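Local coordinates for cyclodipeptide synthetase (Mycobacterium tuberculosis, PDB 2X9Q), which probably joins two tyrosyl groups, delivered on tyrosyl-tRNA, into the cyclic dipeptide cyclo(L-Tyr-L-Tyr), a precursor of mycocyclosin, without using ATP, at residues F173-H183 / A232-I243. Residues are numbered along the deposited sequence; the frame is centred on the assembly and turned at random.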
loop_
_atom_site.group_PDB
_atom_site.type_symbol
_atom_site.label_atom_id
_atom_site.label_comp_id
_atom_site.label_asym_id
_atom_site.label_seq_id
_atom_site.Cartn_x
_atom_site.Cartn_y
_atom_site.Cartn_z
ATOM N N PHE A 173 -8.603 9.279 -3.709
ATOM C CA PHE A 173 -8.507 9.730 -2.296
ATOM C C PHE A 173 -8.062 11.175 -2.143
ATOM O O PHE A 173 -8.230 11.767 -1.078
ATOM C CB PHE A 173 -7.638 8.767 -1.469
ATOM C CG PHE A 173 -8.227 7.373 -1.382
ATOM C CD1 PHE A 173 -9.432 7.174 -0.756
ATOM C CD2 PHE A 173 -7.602 6.297 -1.953
ATOM C CE1 PHE A 173 -9.990 5.872 -0.667
ATOM C CE2 PHE A 173 -8.152 4.990 -1.895
ATOM C CZ PHE A 173 -9.302 4.767 -1.240
ATOM N N GLN A 174 -7.587 11.813 -3.215
ATOM C CA GLN A 174 -7.199 13.223 -3.092
ATOM C C GLN A 174 -8.384 14.128 -2.790
ATOM O O GLN A 174 -8.246 15.222 -2.256
ATOM C CB GLN A 174 -6.378 13.663 -4.328
ATOM C CG GLN A 174 -5.037 12.805 -4.369
ATOM C CD GLN A 174 -4.182 12.927 -5.666
ATOM O OE1 GLN A 174 -4.657 13.385 -6.712
ATOM N NE2 GLN A 174 -2.919 12.516 -5.579
ATOM N N SER A 175 -9.591 13.684 -3.073
ATOM C CA SER A 175 -10.685 14.520 -2.634
ATOM C C SER A 175 -11.272 14.089 -1.258
ATOM O O SER A 175 -12.305 14.626 -0.818
ATOM C CB SER A 175 -11.757 14.447 -3.684
ATOM O OG SER A 175 -12.376 13.204 -3.588
ATOM N N ASN A 176 -10.654 13.113 -0.591
ATOM C CA ASN A 176 -11.126 12.649 0.703
ATOM C C ASN A 176 -10.468 13.534 1.795
ATOM O O ASN A 176 -9.237 13.698 1.828
ATOM C CB ASN A 176 -10.762 11.159 0.855
ATOM C CG ASN A 176 -11.162 10.604 2.208
ATOM O OD1 ASN A 176 -10.481 10.855 3.169
ATOM N ND2 ASN A 176 -12.258 9.815 2.276
ATOM N N GLU A 177 -11.269 14.203 2.629
ATOM C CA GLU A 177 -10.682 15.087 3.657
ATOM C C GLU A 177 -9.729 14.370 4.654
ATOM O O GLU A 177 -8.675 14.897 4.914
ATOM C CB GLU A 177 -11.793 15.872 4.438
ATOM C CG GLU A 177 -11.228 17.056 5.186
ATOM C CD GLU A 177 -12.294 17.736 6.140
ATOM O OE1 GLU A 177 -13.201 17.038 6.678
ATOM O OE2 GLU A 177 -12.213 18.987 6.352
ATOM N N ALA A 178 -10.053 13.179 5.183
ATOM C CA ALA A 178 -9.110 12.504 6.101
ATOM C C ALA A 178 -7.743 12.210 5.355
ATOM O O ALA A 178 -6.674 12.405 5.921
ATOM C CB ALA A 178 -9.690 11.215 6.633
ATOM N N TYR A 179 -7.804 11.764 4.096
ATOM C CA TYR A 179 -6.593 11.448 3.352
ATOM C C TYR A 179 -5.788 12.734 3.266
ATOM O O TYR A 179 -4.556 12.750 3.515
ATOM C CB TYR A 179 -6.957 10.946 1.915
ATOM C CG TYR A 179 -5.756 10.814 1.012
ATOM C CD1 TYR A 179 -5.191 11.946 0.354
ATOM C CD2 TYR A 179 -5.197 9.568 0.784
ATOM C CE1 TYR A 179 -4.028 11.816 -0.498
ATOM C CE2 TYR A 179 -4.023 9.433 -0.049
ATOM C CZ TYR A 179 -3.470 10.559 -0.684
ATOM O OH TYR A 179 -2.348 10.380 -1.463
ATOM N N ARG A 180 -6.458 13.816 2.849
ATOM C CA ARG A 180 -5.761 15.073 2.690
ATOM C C ARG A 180 -5.094 15.584 4.008
ATOM O O ARG A 180 -3.993 16.125 3.975
ATOM C CB ARG A 180 -6.738 16.151 2.220
ATOM C CG ARG A 180 -7.177 16.132 0.800
ATOM C CD ARG A 180 -8.183 17.384 0.721
ATOM N NE ARG A 180 -8.629 17.669 -0.632
ATOM C CZ ARG A 180 -8.418 18.822 -1.299
ATOM N NH1 ARG A 180 -7.764 19.856 -0.739
ATOM N NH2 ARG A 180 -8.877 18.951 -2.545
ATOM N N GLU A 181 -5.765 15.410 5.149
ATOM C CA GLU A 181 -5.190 15.764 6.437
ATOM C C GLU A 181 -4.000 14.873 6.795
ATOM O O GLU A 181 -2.983 15.370 7.206
ATOM C CB GLU A 181 -6.278 15.732 7.550
ATOM C CG GLU A 181 -7.203 16.987 7.422
ATOM C CD GLU A 181 -8.418 17.027 8.397
ATOM O OE1 GLU A 181 -8.388 16.282 9.384
ATOM O OE2 GLU A 181 -9.408 17.786 8.137
ATOM N N LEU A 182 -4.119 13.584 6.582
ATOM C CA LEU A 182 -2.991 12.678 6.810
ATOM C C LEU A 182 -1.794 13.055 5.920
ATOM O O LEU A 182 -0.672 13.121 6.410
ATOM C CB LEU A 182 -3.403 11.210 6.578
ATOM C CG LEU A 182 -4.356 10.697 7.676
ATOM C CD1 LEU A 182 -5.232 9.476 7.107
ATOM C CD2 LEU A 182 -3.552 10.399 9.038
ATOM N N HIS A 183 -2.042 13.303 4.642
ATOM C CA HIS A 183 -0.955 13.621 3.666
ATOM C C HIS A 183 -0.245 14.931 4.070
ATOM O O HIS A 183 1.024 14.954 4.142
ATOM C CB HIS A 183 -1.457 13.699 2.214
ATOM C CG HIS A 183 -0.369 13.714 1.188
ATOM N ND1 HIS A 183 0.055 14.866 0.539
ATOM C CD2 HIS A 183 0.424 12.714 0.735
ATOM C CE1 HIS A 183 1.026 14.550 -0.305
ATOM N NE2 HIS A 183 1.247 13.241 -0.214
ATOM N N ALA A 232 2.275 9.542 -1.049
ATOM C CA ALA A 232 0.957 9.414 -1.580
ATOM C C ALA A 232 0.166 8.142 -1.150
ATOM O O ALA A 232 -1.055 8.217 -1.008
ATOM C CB ALA A 232 0.977 9.497 -3.121
ATOM N N GLU A 233 0.819 7.003 -0.994
ATOM C CA GLU A 233 0.188 5.782 -0.446
ATOM C C GLU A 233 0.065 5.835 1.074
ATOM O O GLU A 233 -0.758 5.108 1.653
ATOM C CB GLU A 233 1.080 4.559 -0.711
ATOM C CG GLU A 233 1.116 4.308 -2.200
ATOM C CD GLU A 233 1.957 3.085 -2.590
ATOM O OE1 GLU A 233 2.659 2.525 -1.675
ATOM O OE2 GLU A 233 1.888 2.741 -3.805
ATOM N N ALA A 234 0.962 6.572 1.725
ATOM C CA ALA A 234 1.072 6.513 3.220
ATOM C C ALA A 234 -0.275 6.701 4.012
ATOM O O ALA A 234 -0.464 6.044 5.014
ATOM C CB ALA A 234 2.067 7.583 3.720
ATOM N N PRO A 235 -1.180 7.622 3.608
ATOM C CA PRO A 235 -2.400 7.790 4.426
ATOM C C PRO A 235 -3.193 6.484 4.594
ATOM O O PRO A 235 -3.779 6.290 5.637
ATOM C CB PRO A 235 -3.196 8.844 3.681
ATOM C CG PRO A 235 -2.069 9.697 3.001
ATOM C CD PRO A 235 -1.080 8.673 2.549
ATOM N N LEU A 236 -3.187 5.607 3.603
ATOM C CA LEU A 236 -3.822 4.285 3.712
ATOM C C LEU A 236 -3.064 3.348 4.604
ATOM O O LEU A 236 -3.669 2.364 5.190
ATOM C CB LEU A 236 -4.047 3.631 2.353
ATOM C CG LEU A 236 -5.167 4.227 1.434
ATOM C CD1 LEU A 236 -5.296 3.281 0.227
ATOM C CD2 LEU A 236 -6.540 4.336 2.007
ATOM N N PHE A 237 -1.760 3.613 4.751
ATOM C CA PHE A 237 -0.972 2.821 5.726
ATOM C C PHE A 237 -1.065 3.369 7.129
ATOM O O PHE A 237 -0.642 2.693 8.012
ATOM C CB PHE A 237 0.510 2.672 5.311
ATOM C CG PHE A 237 0.680 1.716 4.235
ATOM C CD1 PHE A 237 0.780 0.318 4.535
ATOM C CD2 PHE A 237 0.653 2.151 2.898
ATOM C CE1 PHE A 237 0.951 -0.642 3.489
ATOM C CE2 PHE A 237 0.777 1.229 1.798
ATOM C CZ PHE A 237 0.930 -0.192 2.077
ATOM N N LEU A 238 -1.523 4.617 7.289
ATOM C CA LEU A 238 -1.674 5.305 8.596
ATOM C C LEU A 238 -3.082 5.117 9.152
ATOM O O LEU A 238 -3.257 4.806 10.363
ATOM C CB LEU A 238 -1.413 6.821 8.426
ATOM C CG LEU A 238 0.077 7.122 8.095
ATOM C CD1 LEU A 238 0.198 8.576 7.579
ATOM C CD2 LEU A 238 0.894 6.922 9.424
ATOM N N ASP A 239 -4.089 5.307 8.294
ATOM C CA ASP A 239 -5.474 5.411 8.826
ATOM C C ASP A 239 -6.567 5.182 7.805
ATOM O O ASP A 239 -7.438 6.066 7.608
ATOM C CB ASP A 239 -5.686 6.761 9.532
ATOM C CG ASP A 239 -6.781 6.670 10.635
ATOM O OD1 ASP A 239 -7.567 5.643 10.684
ATOM O OD2 ASP A 239 -6.843 7.565 11.505
ATOM N N THR A 240 -6.559 3.993 7.205
ATOM C CA THR A 240 -7.647 3.566 6.345
ATOM C C THR A 240 -9.006 3.639 7.085
ATOM O O THR A 240 -10.005 4.066 6.497
ATOM C CB THR A 240 -7.410 2.138 5.805
ATOM O OG1 THR A 240 -6.263 2.148 4.935
ATOM C CG2 THR A 240 -8.644 1.590 4.993
ATOM N N PRO A 241 -9.056 3.292 8.395
ATOM C CA PRO A 241 -10.375 3.506 9.087
ATOM C C PRO A 241 -10.931 4.927 8.976
ATOM O O PRO A 241 -12.144 5.095 8.721
ATOM C CB PRO A 241 -10.026 3.177 10.574
ATOM C CG PRO A 241 -9.122 1.997 10.342
ATOM C CD PRO A 241 -8.108 2.609 9.284
ATOM N N ALA A 242 -10.120 5.964 9.156
ATOM C CA ALA A 242 -10.542 7.355 8.915
ATOM C C ALA A 242 -10.945 7.630 7.477
ATOM O O ALA A 242 -11.928 8.304 7.239
ATOM C CB ALA A 242 -9.476 8.380 9.320
ATOM N N ILE A 243 -10.225 7.077 6.516
ATOM C CA ILE A 243 -10.455 7.467 5.126
ATOM C C ILE A 243 -11.705 6.730 4.578
ATOM O O ILE A 243 -12.486 7.327 3.840
ATOM C CB ILE A 243 -9.205 7.051 4.331
ATOM C CG1 ILE A 243 -8.008 7.944 4.807
ATOM C CG2 ILE A 243 -9.485 7.068 2.786
ATOM C CD1 ILE A 243 -6.608 7.400 4.285
HETATM O O HOH W 1 -13.473 9.946 5.443
#
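In a helix-helix crossing of the cyclodipeptide synthase fold, the start of the helix at 177-183 lies across the kinked helix at 232-243, where Tyr-179 and Leu-182 meet Pro-235. The axes approach to 8.7 Å at 107°. Tyr-179 reaches across with both ring and hydroxyl: with CG anti to the backbone N (chi1 171°), the ring turns one face to Pro-235, whose CG makes a CH-pi contact 3.9 Å from the ring centroid. Tyr-179 OH donates to a lone pair of Ala-232 O at 2.6 Å, in the carbonyl plane. Pro-235 cannot donate a backbone N-H, which suits the kink, and its compact, puckered ring offers apolar CH groups. Leu-182 is a knob in the hole formed by Pro-235, Leu-238, Asp-239 and Ile-243; its CD1 touches Asp-239 CB at 3.7 Å. The branches of Ile-243 reach different neighbours, CD1 meeting Leu-182 and CG2 pressing obliquely on the Phe-173 ring, 3.5 Å from CD1 of that ring. Small Ala-178 lets the backbones come close, its CA 5.3 Å from that of Ile-243. Asn-176 uses both ends of its amide: OD1 accepts from Tyr-179 N as the N-cap, while ND2 donates to Ile-243 O at 2.9 Å, a bent bond tilted from the amide plane. The helix at 220-244 also carries Glu-233, which may have a critical role in catalysis and whose OE2 is hydrogen-bonded to Thr-118 OG1; farther along, Thr-240 packs against strands 82-87 and 249-253, so this part of the helix lies between the helix at 177-192 and the central sheet.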